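Local atomic coordinates of KaiC domain-containing protein (Pyrococcus horikoshii, PDB entry 2ZTS), a protein that probably binds ATP and a metal ion as a KaiC-like member of the P-loop NTPases, here forming a six-chain assembly with ADP and magnesium. Residues 206-211 with 230-235; 67-70 with 76-79; 152-157 with 190-195; 10-15 with 136-141. All blocks are in the same frame, centred on the assembly; numbering follows the deposited sequence.

Interaction 1: residues 206-211 with 230-235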
# COMPACT_ATOMS: atom_id res chain seq x y z
N ASP C 206 -8.65 -12.47 -18.66
CA ASP C 206 -8.22 -12.93 -17.34
C ASP C 206 -7.96 -14.45 -17.37
O ASP C 206 -8.36 -15.15 -18.33
CB ASP C 206 -9.32 -12.67 -16.31
CG ASP C 206 -8.76 -12.40 -14.91
OD1 ASP C 206 -7.50 -12.48 -14.73
OD2 ASP C 206 -9.52 -12.09 -13.95
N LEU C 207 -7.24 -14.90 -16.34
CA LEU C 207 -7.03 -16.30 -16.02
C LEU C 207 -7.51 -16.48 -14.61
O LEU C 207 -6.92 -15.88 -13.70
CB LEU C 207 -5.55 -16.62 -16.04
CG LEU C 207 -4.85 -16.58 -17.36
CD1 LEU C 207 -3.34 -16.67 -17.17
CD2 LEU C 207 -5.34 -17.70 -18.21
N GLN C 208 -8.57 -17.27 -14.43
CA GLN C 208 -9.10 -17.55 -13.10
C GLN C 208 -8.51 -18.85 -12.53
O GLN C 208 -8.18 -19.75 -13.27
CB GLN C 208 -10.62 -17.66 -13.12
CG GLN C 208 -11.33 -16.38 -12.64
CD GLN C 208 -12.80 -16.61 -12.29
OE1 GLN C 208 -13.11 -17.49 -11.44
NE2 GLN C 208 -13.71 -15.85 -12.93
N GLU C 209 -8.44 -18.92 -11.21
CA GLU C 209 -7.78 -20.03 -10.52
C GLU C 209 -8.86 -21.01 -10.08
O GLU C 209 -9.64 -20.67 -9.21
CB GLU C 209 -6.98 -19.50 -9.29
CG GLU C 209 -5.51 -19.11 -9.58
CD GLU C 209 -4.64 -18.91 -8.32
OE1 GLU C 209 -4.75 -19.71 -7.35
OE2 GLU C 209 -3.83 -17.96 -8.28
N LYS C 210 -8.94 -22.18 -10.70
CA LYS C 210 -9.92 -23.20 -10.32
C LYS C 210 -9.49 -24.60 -10.82
O LYS C 210 -9.62 -24.86 -12.02
CB LYS C 210 -11.35 -22.86 -10.87
CG LYS C 210 -12.48 -22.69 -9.77
CD LYS C 210 -13.92 -22.20 -10.26
CE LYS C 210 -13.95 -21.26 -11.53
NZ LYS C 210 -13.20 -19.94 -11.44
N ASN C 211 -9.00 -25.52 -9.99
CA ASN C 211 -8.53 -25.35 -8.61
C ASN C 211 -7.00 -25.60 -8.53
O ASN C 211 -6.33 -25.09 -7.63
CB ASN C 211 -9.29 -26.30 -7.65
CG ASN C 211 -9.98 -27.50 -8.36
OD1 ASN C 211 -11.16 -27.82 -8.08
ND2 ASN C 211 -9.24 -28.18 -9.26
N MSE C 230 -22.80 -8.56 -19.89
CA MSE C 230 -22.01 -8.21 -18.71
C MSE C 230 -21.45 -9.45 -18.00
O MSE C 230 -20.87 -9.30 -16.94
CB MSE C 230 -22.90 -7.47 -17.69
CG MSE C 230 -23.71 -6.28 -18.20
SE MSE C 230 -22.78 -4.51 -17.92
CE MSE C 230 -21.12 -4.82 -16.79
N LYS C 231 -21.64 -10.64 -18.57
CA LYS C 231 -21.14 -11.91 -18.03
C LYS C 231 -19.69 -12.22 -18.42
O LYS C 231 -19.23 -11.74 -19.43
CB LYS C 231 -21.98 -13.07 -18.57
CG LYS C 231 -23.49 -12.97 -18.27
CD LYS C 231 -24.24 -14.20 -18.63
CE LYS C 231 -25.42 -13.84 -19.55
NZ LYS C 231 -26.55 -14.83 -19.39
N LYS C 232 -19.03 -13.06 -17.61
CA LYS C 232 -17.72 -13.63 -17.91
C LYS C 232 -17.95 -14.77 -18.89
O LYS C 232 -18.84 -15.56 -18.66
CB LYS C 232 -17.06 -14.24 -16.63
CG LYS C 232 -16.28 -13.28 -15.70
CD LYS C 232 -15.09 -13.99 -14.97
CE LYS C 232 -13.68 -13.35 -15.31
NZ LYS C 232 -12.46 -13.80 -14.44
N TYR C 233 -17.12 -14.88 -19.93
CA TYR C 233 -17.26 -15.93 -20.94
C TYR C 233 -15.97 -16.73 -21.01
O TYR C 233 -14.94 -16.12 -21.18
CB TYR C 233 -17.58 -15.34 -22.34
CG TYR C 233 -18.98 -14.79 -22.46
CD1 TYR C 233 -20.04 -15.56 -23.00
CD2 TYR C 233 -19.28 -13.54 -21.97
CE1 TYR C 233 -21.35 -15.05 -23.06
CE2 TYR C 233 -20.55 -13.03 -22.02
CZ TYR C 233 -21.59 -13.80 -22.57
OH TYR C 233 -22.85 -13.27 -22.59
N PRO C 234 -15.99 -18.07 -20.95
CA PRO C 234 -14.76 -18.85 -21.17
C PRO C 234 -14.17 -18.69 -22.56
O PRO C 234 -14.93 -18.53 -23.55
CB PRO C 234 -15.23 -20.32 -21.03
CG PRO C 234 -16.69 -20.28 -21.23
CD PRO C 234 -17.16 -18.94 -20.69
N PHE C 235 -12.84 -18.75 -22.68
CA PHE C 235 -12.27 -18.85 -24.02
C PHE C 235 -11.03 -19.66 -24.12
O PHE C 235 -10.36 -19.96 -23.14
CB PHE C 235 -12.11 -17.46 -24.71
CG PHE C 235 -10.88 -16.63 -24.27
CD1 PHE C 235 -9.68 -16.73 -24.94
CD2 PHE C 235 -11.00 -15.67 -23.29
CE1 PHE C 235 -8.58 -15.92 -24.61
CE2 PHE C 235 -9.92 -14.84 -22.92
CZ PHE C 235 -8.70 -14.96 -23.57
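The ammonium nitrogen of Lys232 sits between two side chains of strand 201-209, Asp206 and Gln208. Its charged partner is Asp206: NZ of Lys232 lies 3.4 Å from OD2 of Asp206, a salt bridge whose hydrogen bond is weak. The carboxylate is shared, because OD1 of Asp206 turns back toward the backbone and accepts a weak bond of 2.9 Å from the N of Leu207. Gln208, two residues further along the strand and on the same side as Asp206, comes at the lysine from the opposite direction. The fit here is tight and doubtful: CG of Gln208 is 3.3 Å from NZ of Lys232, and NE2 of Gln208 and NZ of Lys232 are modelled as two donors only 2.8 Å apart. Lys232 gets there with a chain bent at chi2 (-149°) and chi3 (120°).

The two segments are not adjacent strands. Strand 214-223 runs between them, with the backbones of Asp206 and Gln208 bonded to it on one flank and those of Tyr233 and Phe235 on the other. Lys232 and Gln208 thus meet above Tyr217 of this middle strand, at the surface of the antiparallel part of the sheet. Lys232 also makes a backbone hydrogen bond with a second subunit. A salt bridge with only a weak hydrogen bond, between partly exposed residues, is consistent with a loosely held lysine.

Interaction 2: residues 67-70 with 76-79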
# COMPACT_ATOMS: atom_id res chain seq x y z
N LEU C 67 5.52 -2.15 -30.12
CA LEU C 67 6.80 -1.83 -29.47
C LEU C 67 7.15 -2.93 -28.46
O LEU C 67 8.11 -2.82 -27.70
CB LEU C 67 6.66 -0.42 -28.82
CG LEU C 67 7.22 0.86 -29.46
CD1 LEU C 67 7.96 0.72 -30.79
CD2 LEU C 67 6.18 1.93 -29.55
N GLU C 68 6.36 -3.99 -28.42
CA GLU C 68 6.65 -5.18 -27.60
C GLU C 68 7.59 -6.15 -28.32
O GLU C 68 8.34 -6.93 -27.73
CB GLU C 68 5.34 -5.92 -27.33
CG GLU C 68 4.30 -5.16 -26.50
CD GLU C 68 4.23 -5.58 -25.01
OE1 GLU C 68 4.67 -6.72 -24.67
OE2 GLU C 68 3.68 -4.78 -24.18
N GLU C 69 7.52 -6.19 -29.63
CA GLU C 69 8.36 -7.13 -30.36
C GLU C 69 8.70 -6.60 -31.76
O GLU C 69 8.21 -5.54 -32.16
CB GLU C 69 7.65 -8.49 -30.40
CG GLU C 69 6.33 -8.49 -31.14
CD GLU C 69 5.53 -9.76 -30.93
OE1 GLU C 69 6.15 -10.84 -30.98
OE2 GLU C 69 4.29 -9.66 -30.70
N ARG C 70 9.51 -7.31 -32.53
CA ARG C 70 9.74 -6.80 -33.87
C ARG C 70 8.76 -7.44 -34.89
O ARG C 70 8.08 -8.43 -34.57
CB ARG C 70 11.26 -6.67 -34.25
CG ARG C 70 12.16 -7.88 -34.35
CD ARG C 70 13.06 -8.13 -33.16
NE ARG C 70 14.37 -8.63 -33.54
CZ ARG C 70 14.74 -9.90 -33.65
NH1 ARG C 70 13.91 -10.93 -33.43
NH2 ARG C 70 16.01 -10.14 -33.98
N ARG C 76 6.28 -14.53 -37.44
CA ARG C 76 6.62 -15.91 -37.04
C ARG C 76 5.62 -16.42 -35.99
O ARG C 76 5.16 -17.56 -36.07
CB ARG C 76 8.08 -15.98 -36.49
CG ARG C 76 8.49 -17.30 -35.78
CD ARG C 76 9.81 -17.25 -34.96
NE ARG C 76 9.88 -18.42 -34.06
CZ ARG C 76 10.98 -18.92 -33.47
NH1 ARG C 76 12.17 -18.38 -33.65
NH2 ARG C 76 10.87 -20.01 -32.70
N GLU C 77 5.27 -15.58 -35.02
CA GLU C 77 4.44 -16.03 -33.93
C GLU C 77 3.03 -16.32 -34.43
O GLU C 77 2.43 -17.33 -34.06
CB GLU C 77 4.47 -15.04 -32.77
CG GLU C 77 5.50 -15.42 -31.68
CD GLU C 77 6.19 -14.22 -31.04
OE1 GLU C 77 5.46 -13.29 -30.62
OE2 GLU C 77 7.46 -14.21 -31.00
N MSE C 78 2.53 -15.48 -35.34
CA MSE C 78 1.17 -15.56 -35.79
C MSE C 78 1.05 -16.64 -36.87
O MSE C 78 -0.07 -17.16 -37.12
CB MSE C 78 0.67 -14.20 -36.26
CG MSE C 78 0.58 -13.10 -35.15
SE MSE C 78 -0.47 -13.75 -33.59
CE MSE C 78 0.55 -12.83 -32.10
N ALA C 79 2.17 -17.03 -37.47
CA ALA C 79 2.17 -18.16 -38.38
C ALA C 79 1.74 -19.45 -37.68
O ALA C 79 1.18 -20.31 -38.35
CB ALA C 79 3.53 -18.36 -39.04
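Glu69 and Glu77 meet through their carboxylates, and these two groups carry the whole contact. OE1 of Glu69 lies 2.6 Å from OE1 of Glu77, with the planes of the acids turned 32° from each other. Glu69 reaches over with CG lodged between its own backbone N and carbonyl carbon (chi1 63°) and the rest of the chain extended. Glu77 comes up from its helix with a kink at chi2, 144°.

Positive charge arrives from another chain. OE2 of Glu77 forms a salt bridge with Arg224 of the third subunit, and Arg200 of that subunit makes long, weak ion pairs with both glutamates. The acid pair is therefore part of a subunit interface, and Arg76 adds to it with a salt bridge to Glu225 of the same neighbour.

In the P-loop NTPase fold, residues 67-70 are the loop that leaves strand 62-66 and turns into helix 71-79, with Arg70 at the N-cap position. This places the contact beside the nucleotide: the Glu69 side chain touches that of the magnesium ligand Thr44 and lies about 6 Å from the bound magnesium ion, while the Glu77 side chain is about 6 Å from ADP.

Within the loop, the hydroxyl OG1 of Thr66 is hydrogen-bonded to the N of Glu69. Next along the helix, selenomethionine Met78 packs on Thr44 and Ala48 of helix 43-58.

Interaction 3: residues 152-157 with 190-195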
# COMPACT_ATOMS: atom_id res chain seq x y z
N GLU C 152 11.86 8.77 -21.54
CA GLU C 152 12.82 9.32 -20.58
C GLU C 152 12.24 9.15 -19.19
O GLU C 152 12.90 8.68 -18.26
CB GLU C 152 13.02 10.85 -20.85
CG GLU C 152 14.45 11.31 -21.04
CD GLU C 152 14.74 12.73 -20.50
OE1 GLU C 152 13.92 13.36 -19.77
OE2 GLU C 152 15.85 13.19 -20.81
N GLU C 153 10.99 9.56 -19.04
CA GLU C 153 10.31 9.51 -17.77
C GLU C 153 8.98 8.75 -17.98
O GLU C 153 8.11 9.20 -18.72
CB GLU C 153 10.09 10.95 -17.26
CG GLU C 153 11.24 11.56 -16.43
CD GLU C 153 11.04 13.07 -16.15
OE1 GLU C 153 10.08 13.46 -15.42
OE2 GLU C 153 11.85 13.89 -16.68
N GLU C 154 8.88 7.58 -17.36
CA GLU C 154 7.78 6.66 -17.55
C GLU C 154 6.45 7.31 -17.24
O GLU C 154 5.50 7.16 -17.99
CB GLU C 154 7.98 5.37 -16.68
CG GLU C 154 6.83 4.39 -16.77
CD GLU C 154 7.08 3.06 -16.06
OE1 GLU C 154 8.16 2.91 -15.49
OE2 GLU C 154 6.20 2.15 -16.07
N ARG C 155 6.38 8.11 -16.18
CA ARG C 155 5.15 8.85 -15.90
C ARG C 155 4.65 9.89 -16.95
O ARG C 155 3.54 10.31 -16.86
CB ARG C 155 5.24 9.53 -14.56
CG ARG C 155 6.13 10.79 -14.51
CD ARG C 155 6.46 11.19 -13.04
NE ARG C 155 6.73 12.62 -12.90
CZ ARG C 155 6.02 13.52 -12.16
NH1 ARG C 155 4.92 13.17 -11.46
NH2 ARG C 155 6.43 14.79 -12.14
N LYS C 156 5.46 10.27 -17.93
CA LYS C 156 4.99 11.12 -19.03
C LYS C 156 4.07 10.39 -20.00
O LYS C 156 3.61 10.95 -20.96
CB LYS C 156 6.17 11.73 -19.82
CG LYS C 156 7.28 12.45 -18.97
CD LYS C 156 6.81 13.74 -18.30
CE LYS C 156 7.49 14.98 -18.84
NZ LYS C 156 6.46 16.13 -18.92
N ILE C 157 3.81 9.11 -19.75
CA ILE C 157 2.81 8.40 -20.45
C ILE C 157 1.49 9.16 -20.36
O ILE C 157 0.69 9.12 -21.27
CB ILE C 157 2.68 6.96 -19.89
CG1 ILE C 157 1.85 6.07 -20.84
CG2 ILE C 157 2.08 6.98 -18.49
CD1 ILE C 157 2.27 5.99 -22.32
N SER C 190 -6.04 -0.96 -15.32
CA SER C 190 -4.91 -0.70 -16.20
C SER C 190 -3.61 -0.51 -15.42
O SER C 190 -3.63 -0.41 -14.23
CB SER C 190 -5.18 0.58 -16.93
OG SER C 190 -5.33 1.64 -16.00
N ARG C 191 -2.51 -0.40 -16.13
CA ARG C 191 -1.21 -0.24 -15.54
C ARG C 191 -1.09 1.12 -14.91
O ARG C 191 -0.57 1.21 -13.80
CB ARG C 191 -0.13 -0.37 -16.63
CG ARG C 191 1.27 -0.30 -16.05
CD ARG C 191 2.32 -0.88 -16.97
NE ARG C 191 3.64 -0.42 -16.59
CZ ARG C 191 4.55 -1.11 -15.92
NH1 ARG C 191 4.32 -2.34 -15.46
NH2 ARG C 191 5.69 -0.51 -15.62
N TYR C 192 -1.50 2.18 -15.62
CA TYR C 192 -1.22 3.58 -15.18
C TYR C 192 -2.40 4.32 -14.54
O TYR C 192 -2.21 5.32 -13.86
CB TYR C 192 -0.60 4.43 -16.33
CG TYR C 192 0.72 3.87 -16.72
CD1 TYR C 192 1.80 3.89 -15.84
CD2 TYR C 192 0.89 3.28 -17.94
CE1 TYR C 192 3.05 3.30 -16.21
CE2 TYR C 192 2.08 2.68 -18.30
CZ TYR C 192 3.16 2.70 -17.44
OH TYR C 192 4.32 2.10 -17.88
N GLY C 193 -3.61 3.82 -14.74
CA GLY C 193 -4.81 4.49 -14.22
C GLY C 193 -5.31 5.59 -15.13
O GLY C 193 -6.14 6.41 -14.72
N ILE C 194 -4.81 5.60 -16.36
CA ILE C 194 -5.06 6.71 -17.31
C ILE C 194 -5.65 6.17 -18.63
O ILE C 194 -6.44 6.81 -19.28
CB ILE C 194 -3.73 7.45 -17.58
CG1 ILE C 194 -3.12 8.00 -16.26
CG2 ILE C 194 -3.93 8.54 -18.53
CD1 ILE C 194 -1.66 8.49 -16.38
N GLU C 195 -5.17 4.99 -19.03
CA GLU C 195 -5.49 4.42 -20.30
C GLU C 195 -7.01 4.40 -20.56
O GLU C 195 -7.44 4.62 -21.70
CB GLU C 195 -4.94 2.99 -20.36
CG GLU C 195 -3.43 2.90 -20.30
CD GLU C 195 -2.89 2.61 -18.90
OE1 GLU C 195 -3.12 3.44 -18.00
OE2 GLU C 195 -2.31 1.51 -18.70
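At a subunit interface of this P-loop NTPase fold, the loop that follows strand 174-179 is fastened to the 3-10 turn leading into helix 157-171, with Tyr192 and Arg191 of the loop closing on Glu154 and Ile157 of the turn. One oxygen, OE2 of Glu154, takes two bonds. Arg191 NH2 approaches OE2 of Glu154 at 2.7 Å on the syn lone pair, nearly straight at 169°, and the carboxylate and guanidinium are nearly coplanar. The hydroxyl OH of Tyr192 donates to OE2 of Glu154 at 2.6 Å from the anti side, with the ring standing 83° to the carboxylate. OH of Tyr192 in turn accepts from Arg191 NE at 2.9 Å, which closes a triangle of bonds that would limit the rotation of the phenol and the guanidinium.

The Tyr192 ring is clamped as well. CG of Arg191, anti to its backbone N (chi1 -176°), lies 3.7 Å above the Tyr192 ring plane over the centre. On the opposite face, CG2 of Ile157 makes a CH-pi contact 4.0 Å from the Tyr192 ring centroid. Within the loop, the carboxylate of Glu195 accepts from backbone amides; the clearest of these bonds runs from the N of Ile194 to OE1 of Glu195 at 3.2 Å.

NH1 of Arg191 continues outward to the carbonyl of Gly193 in the third subunit. Within the chain, Ile157 and Tyr192 both rest on Ala148 of helix 144-149, and Arg191 lies against Thr179 of strand 174-179.

Interaction 4: residues 10-15 with 136-141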
# COMPACT_ATOMS: atom_id res chain seq x y z
N ARG C 10 -22.84 1.63 -37.36
CA ARG C 10 -22.03 0.75 -38.22
C ARG C 10 -21.08 -0.06 -37.32
O ARG C 10 -20.40 0.53 -36.49
CB ARG C 10 -21.16 1.60 -39.20
CG ARG C 10 -21.41 1.46 -40.73
CD ARG C 10 -21.71 2.84 -41.47
NE ARG C 10 -20.58 3.80 -41.44
CZ ARG C 10 -20.66 5.14 -41.25
NH1 ARG C 10 -21.83 5.77 -41.10
NH2 ARG C 10 -19.54 5.87 -41.22
N ARG C 11 -21.01 -1.37 -37.52
CA ARG C 11 -20.26 -2.27 -36.66
C ARG C 11 -19.09 -3.01 -37.33
O ARG C 11 -19.19 -3.63 -38.39
CB ARG C 11 -21.20 -3.25 -35.94
CG ARG C 11 -21.99 -2.52 -34.84
CD ARG C 11 -22.80 -3.39 -33.96
NE ARG C 11 -23.64 -2.56 -33.08
CZ ARG C 11 -23.27 -2.07 -31.90
NH1 ARG C 11 -22.05 -2.30 -31.41
NH2 ARG C 11 -24.12 -1.34 -31.20
N VAL C 12 -17.96 -3.01 -36.64
CA VAL C 12 -16.76 -3.61 -37.15
C VAL C 12 -16.69 -5.01 -36.54
O VAL C 12 -16.62 -5.15 -35.33
CB VAL C 12 -15.59 -2.69 -36.79
CG1 VAL C 12 -14.21 -3.28 -37.20
CG2 VAL C 12 -15.87 -1.31 -37.41
N LYS C 13 -16.73 -6.03 -37.38
CA LYS C 13 -16.67 -7.44 -36.94
C LYS C 13 -15.29 -7.77 -36.36
O LYS C 13 -14.28 -7.45 -36.97
CB LYS C 13 -16.94 -8.40 -38.08
CG LYS C 13 -18.32 -8.15 -38.81
CD LYS C 13 -19.45 -8.93 -38.21
CE LYS C 13 -19.41 -10.47 -38.46
NZ LYS C 13 -19.89 -11.27 -37.18
N SER C 14 -15.27 -8.42 -35.21
CA SER C 14 -14.06 -8.42 -34.40
C SER C 14 -13.07 -9.34 -35.04
O SER C 14 -11.90 -9.13 -34.96
CB SER C 14 -14.34 -8.93 -32.98
OG SER C 14 -14.72 -10.27 -33.00
N GLY C 15 -13.56 -10.37 -35.67
CA GLY C 15 -12.69 -11.43 -36.15
C GLY C 15 -12.57 -12.60 -35.21
O GLY C 15 -11.86 -13.55 -35.53
N ALA C 136 -6.43 2.48 -43.81
CA ALA C 136 -6.69 1.53 -42.74
C ALA C 136 -8.08 1.82 -42.16
O ALA C 136 -8.44 2.95 -41.97
CB ALA C 136 -5.62 1.67 -41.65
N LYS C 137 -8.86 0.79 -41.91
CA LYS C 137 -10.03 0.96 -41.09
C LYS C 137 -9.77 0.39 -39.64
O LYS C 137 -10.60 0.61 -38.77
CB LYS C 137 -11.26 0.33 -41.76
CG LYS C 137 -11.80 1.12 -42.98
CD LYS C 137 -12.50 0.18 -43.94
CE LYS C 137 -13.56 0.86 -44.87
NZ LYS C 137 -14.73 -0.09 -45.09
N ARG C 138 -8.66 -0.30 -39.42
CA ARG C 138 -8.38 -0.98 -38.15
C ARG C 138 -6.98 -0.62 -37.68
O ARG C 138 -6.07 -0.46 -38.49
CB ARG C 138 -8.51 -2.46 -38.35
CG ARG C 138 -9.92 -2.97 -38.42
CD ARG C 138 -10.04 -4.48 -38.49
NE ARG C 138 -11.35 -4.81 -39.03
CZ ARG C 138 -12.14 -5.79 -38.63
NH1 ARG C 138 -11.78 -6.63 -37.69
NH2 ARG C 138 -13.33 -5.95 -39.20
N LEU C 139 -6.80 -0.47 -36.38
CA LEU C 139 -5.51 -0.05 -35.81
C LEU C 139 -5.28 -0.77 -34.47
O LEU C 139 -6.21 -0.90 -33.70
CB LEU C 139 -5.47 1.47 -35.63
CG LEU C 139 -4.23 2.04 -34.92
CD1 LEU C 139 -2.92 1.72 -35.63
CD2 LEU C 139 -4.40 3.56 -34.72
N VAL C 140 -4.08 -1.21 -34.20
CA VAL C 140 -3.70 -1.80 -32.90
C VAL C 140 -2.42 -1.11 -32.44
O VAL C 140 -1.54 -0.89 -33.25
CB VAL C 140 -3.43 -3.31 -33.04
CG1 VAL C 140 -2.66 -3.85 -31.86
CG2 VAL C 140 -4.73 -4.06 -33.20
N ILE C 141 -2.36 -0.75 -31.16
CA ILE C 141 -1.13 -0.33 -30.52
C ILE C 141 -0.93 -1.29 -29.37
O ILE C 141 -1.64 -1.26 -28.37
CB ILE C 141 -1.20 1.15 -30.06
CG1 ILE C 141 -1.55 2.06 -31.29
CG2 ILE C 141 0.10 1.55 -29.35
CD1 ILE C 141 -1.46 3.55 -31.05
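Arg138 reaches from the first residue of a central strand to Val12 and the carbonyl of Lys13 in the N-terminal segment. Strand 138-142 belongs to the parallel part of the P-loop NTPase sheet and ends at Asp142, a magnesium-site residue at a position consistent with the Walker B aspartate of P-loop NTPases. Val12, for its part, lies in the short strand 11-12, which pairs with 27-28 in a separate two-stranded sheet.

From CB, which points at the N-terminal segment, the side chain swings CG anti to the carbonyl carbon (chi1 -77°) and then runs extended to NE, with Tyr58 of helix 43-58 packed against it. NE of Arg138 meets the first partner across the contact, CG1 of Val12, at 3.7 Å. This methyl covers one face of the guanidinium, offset toward the rim; CG1 of Val12 is 3.6 Å from CZ of Arg138. At the tip both terminal nitrogens turn to a single acceptor. NH1 of Arg138 bonds to O of Lys13 at 2.7 Å, almost head-on to the carbonyl but tilted 22° from the guanidinium plane, and NH2 of Arg138 adds a weak bond to the same oxygen at 2.9 Å.

The buried charge has further partners in its own chain: NH2 forms a salt bridge with Glu60, and NH1 a hydrogen bond with the carbonyl of Phe50. The next carbonyl, O of Ser14, stands at the guanidinium edge, 3.7 Å from NH1 of Arg138.

Overall arrangement
From the N terminus, interaction 4 opens first, at residues 10-15, and closes at 136-141, joining the small N-terminal sheet to a central strand of the main one. Interaction 2 opens and closes within that span, a short loop between strand 62-66 and the end of helix 71-79, about 6 Å from interaction 4 at the nearest atoms. Interaction 3 follows in series, spanning helix 157-171 and strand 174-179, and lies across the chain's centre from interaction 4. Interaction 1 closes last, bridging over strand 214-223. No two loops cross. Interactions 2 and 3 both touch the third subunit, and 1 and 3 the second.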